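Local coordinates for DUF3861 domain-containing protein (Pectobacterium atrosepticum SCRI1043, PDB 3CJL) that is of unknown function but forms a two-subunit assembly whose chains each pair a two-stranded antiparallel sheet with several helices, at residues Lys32-Val37 and Ala50-Leu55. Sequence-based numbering, arbitrary orientation.
Sequences KLLEKV and AFMVGL
Met-52, a selenomethionine in this crystal, lays its side chain against three residues of the facing helix, Leu-33, Leu-34 and Val-37, and each meets a different part of it. The terminal CE reaches Leu-33, whose CD2 lies 3.3 Å from it, a spacing short enough that its exact value is doubtful; Leu-33 lies roughly perpendicular to the Met-52 chain. Nearer the backbone, Leu-34 brings CD2 to within 3.7 Å of Met-52 CB, the two side chains lying alongside each other and pointing opposite ways. Val-37 CG2 closes on Met-52 CG at 3.8 Å. Bends at chi2 (-64°) and chi3 (-43°) fold the Met-52 chain, turning its end toward Leu-33. The Met-52 side chain is thus the centre of a wholly apolar contact between two helices that run roughly antiparallel, their local axes 141° apart in direction and 10.6 Å apart at closest approach. Leu-33, Leu-34 and Val-37 follow i, i+1, i+4 spacing, which puts all three on one face of helix 30-37. That face packs against the long helix 45-64, where Leu-33 also touches Lys-56 and Val-37 touches Thr-48. From the same helix 45-64, Phe-51 and Leu-55 reach helix 75-86, while Leu-34 meets Leu-20 of the second subunit, on its strand 19-26.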
ATOM      1  N   LYS A  32      -8.671  12.535  -5.272  1.00 37.49           N
ATOM      2  CA  LYS A  32      -9.238  12.654  -6.634  1.00 40.29           C
ATOM      3  C   LYS A  32      -9.180  11.301  -7.376  1.00 40.18           C
ATOM      4  O   LYS A  32     -10.129  10.928  -8.060  1.00 39.74           O
ATOM      5  CB  LYS A  32      -8.536  13.756  -7.430  1.00 39.30           C
ATOM      6  CG  LYS A  32      -9.317  14.254  -8.629  1.00 43.24           C
ATOM      7  CD  LYS A  32      -8.585  15.398  -9.341  1.00 44.29           C
ATOM      8  CE  LYS A  32      -9.553  16.376 -10.020  1.00 52.33           C
ATOM      9  NZ  LYS A  32     -10.426  15.757 -11.065  1.00 56.26           N
ATOM     10  N   LEU A  33      -8.082  10.566  -7.199  1.00 41.00           N
ATOM     11  CA  LEU A  33      -7.916   9.221  -7.772  1.00 42.22           C
ATOM     12  C   LEU A  33      -8.978   8.239  -7.218  1.00 42.51           C
ATOM     13  O   LEU A  33      -9.557   7.439  -7.974  1.00 39.75           O
ATOM     14  CB  LEU A  33      -6.488   8.707  -7.512  1.00 42.06           C
ATOM     15  CG  LEU A  33      -5.860   7.669  -8.447  1.00 44.67           C
ATOM     16  CD1 LEU A  33      -5.640   8.249  -9.838  1.00 47.85           C
ATOM     17  CD2 LEU A  33      -4.513   7.155  -7.887  1.00 45.98           C
ATOM     18  N   LEU A  34      -9.256   8.327  -5.915  1.00 41.92           N
ATOM     19  CA  LEU A  34     -10.292   7.495  -5.281  1.00 43.79           C
ATOM     20  C   LEU A  34     -11.714   7.772  -5.817  1.00 45.22           C
ATOM     21  O   LEU A  34     -12.479   6.833  -6.025  1.00 44.19           O
ATOM     22  CB  LEU A  34     -10.246   7.608  -3.745  1.00 42.66           C
ATOM     23  CG  LEU A  34      -9.034   6.955  -3.066  1.00 44.76           C
ATOM     24  CD1 LEU A  34      -8.947   7.349  -1.609  1.00 41.84           C
ATOM     25  CD2 LEU A  34      -9.047   5.434  -3.206  1.00 44.70           C
ATOM     26  N   GLU A  35     -12.060   9.040  -6.045  1.00 46.96           N
ATOM     27  CA  GLU A  35     -13.335   9.396  -6.685  1.00 49.56           C
ATOM     28  C   GLU A  35     -13.417   8.824  -8.107  1.00 50.33           C
ATOM     29  O   GLU A  35     -14.441   8.271  -8.503  1.00 51.97           O
ATOM     30  CB  GLU A  35     -13.513  10.920  -6.791  1.00 50.58           C
ATOM     31  CG  GLU A  35     -13.653  11.694  -5.485  1.00 54.34           C
ATOM     32  CD  GLU A  35     -13.854  13.193  -5.741  1.00 55.52           C
ATOM     33  OE1 GLU A  35     -14.963  13.566  -6.196  1.00 66.69           O
ATOM     34  OE2 GLU A  35     -12.912  13.992  -5.499  1.00 62.16           O
ATOM     35  N   LYS A  36     -12.329   8.984  -8.856  1.00 50.57           N
ATOM     36  CA  LYS A  36     -12.206   8.530 -10.250  1.00 51.24           C
ATOM     37  C   LYS A  36     -12.397   7.015 -10.435  1.00 51.01           C
ATOM     38  O   LYS A  36     -13.197   6.597 -11.270  1.00 50.85           O
ATOM     39  CB  LYS A  36     -10.845   8.994 -10.791  1.00 50.60           C
ATOM     40  CG  LYS A  36     -10.445   8.537 -12.174  1.00 53.16           C
ATOM     41  CD  LYS A  36      -9.161   9.267 -12.611  1.00 55.31           C
ATOM     42  CE  LYS A  36      -8.320   8.440 -13.586  1.00 62.98           C
ATOM     43  NZ  LYS A  36      -7.736   7.221 -12.915  1.00 64.92           N
ATOM     44  N   VAL A  37     -11.680   6.204  -9.656  1.00 51.05           N
ATOM     45  CA  VAL A  37     -11.768   4.733  -9.762  1.00 51.28           C
ATOM     46  C   VAL A  37     -12.972   4.131  -9.042  1.00 52.63           C
ATOM     47  O   VAL A  37     -13.240   2.946  -9.212  1.00 52.44           O
ATOM     48  CB  VAL A  37     -10.502   4.014  -9.241  1.00 49.89           C
ATOM     49  CG1 VAL A  37      -9.275   4.538  -9.955  1.00 46.75           C
ATOM     50  CG2 VAL A  37     -10.382   4.135  -7.713  1.00 42.32           C
ATOM     51  N   ALA A  50      -8.899   0.392  -0.155  1.00 35.61           N
ATOM     52  CA  ALA A  50      -7.700  -0.252   0.439  1.00 35.32           C
ATOM     53  C   ALA A  50      -6.609  -0.576  -0.606  1.00 32.07           C
ATOM     54  O   ALA A  50      -5.438  -0.326  -0.412  1.00 31.45           O
ATOM     55  CB  ALA A  50      -8.112  -1.548   1.195  1.00 31.97           C
ATOM     56  N   PHE A  51      -7.037  -1.142  -1.717  1.00 33.64           N
ATOM     57  CA  PHE A  51      -6.170  -1.507  -2.828  1.00 35.58           C
ATOM     58  C   PHE A  51      -5.448  -0.296  -3.396  1.00 35.66           C
ATOM     59  O   PHE A  51      -4.232  -0.336  -3.578  1.00 37.11           O
ATOM     60  CB  PHE A  51      -7.011  -2.277  -3.877  1.00 39.62           C
ATOM     61  CG  PHE A  51      -6.515  -2.202  -5.269  1.00 41.55           C
ATOM     62  CD1 PHE A  51      -5.463  -2.977  -5.698  1.00 48.33           C
ATOM     63  CD2 PHE A  51      -7.142  -1.378  -6.178  1.00 47.18           C
ATOM     64  CE1 PHE A  51      -5.037  -2.879  -7.015  1.00 47.08           C
ATOM     65  CE2 PHE A  51      -6.711  -1.300  -7.468  1.00 49.48           C
ATOM     66  CZ  PHE A  51      -5.664  -2.046  -7.879  1.00 45.88           C
HETATM   67  N   MSE A  52      -6.186   0.780  -3.640  1.00 37.22           N
HETATM   68  CA  MSE A  52      -5.622   2.011  -4.205  1.00 37.17           C
HETATM   69  C   MSE A  52      -4.706   2.738  -3.234  1.00 36.44           C
HETATM   70  O   MSE A  52      -3.651   3.204  -3.622  1.00 36.71           O
HETATM   71  CB  MSE A  52      -6.746   2.921  -4.682  1.00 38.49           C
HETATM   72  CG  MSE A  52      -7.457   2.383  -5.948  1.00 47.50           C
HETATM   73 SE   MSE A  52      -6.310   2.280  -7.567  0.75 54.85          SE
HETATM   74  CE  MSE A  52      -5.463   4.000  -7.311  1.00 45.84           C
ATOM     75  N   VAL A  53      -5.080   2.800  -1.959  1.00 35.62           N
ATOM     76  CA  VAL A  53      -4.214   3.409  -0.936  1.00 33.98           C
ATOM     77  C   VAL A  53      -2.913   2.624  -0.804  1.00 33.18           C
ATOM     78  O   VAL A  53      -1.825   3.205  -0.794  1.00 33.22           O
ATOM     79  CB  VAL A  53      -4.922   3.497   0.441  1.00 35.37           C
ATOM     80  CG1 VAL A  53      -3.936   3.866   1.560  1.00 34.60           C
ATOM     81  CG2 VAL A  53      -6.061   4.506   0.379  1.00 33.28           C
ATOM     82  N   GLY A  54      -3.034   1.308  -0.708  1.00 32.85           N
ATOM     83  CA  GLY A  54      -1.889   0.435  -0.552  1.00 33.62           C
ATOM     84  C   GLY A  54      -0.926   0.492  -1.710  1.00 32.20           C
ATOM     85  O   GLY A  54       0.274   0.636  -1.501  1.00 32.16           O
ATOM     86  N   LEU A  55      -1.470   0.404  -2.920  1.00 33.10           N
ATOM     87  CA  LEU A  55      -0.698   0.510  -4.170  1.00 34.78           C
ATOM     88  C   LEU A  55       0.079   1.846  -4.354  1.00 34.90           C
ATOM     89  O   LEU A  55       1.228   1.847  -4.795  1.00 34.25           O
ATOM     90  CB  LEU A  55      -1.658   0.326  -5.339  1.00 33.98           C
ATOM     91  CG  LEU A  55      -1.126   0.283  -6.759  1.00 37.82           C
ATOM     92  CD1 LEU A  55      -0.246  -0.928  -6.921  1.00 43.47           C
ATOM     93  CD2 LEU A  55      -2.305   0.256  -7.717  1.00 36.72           C
TER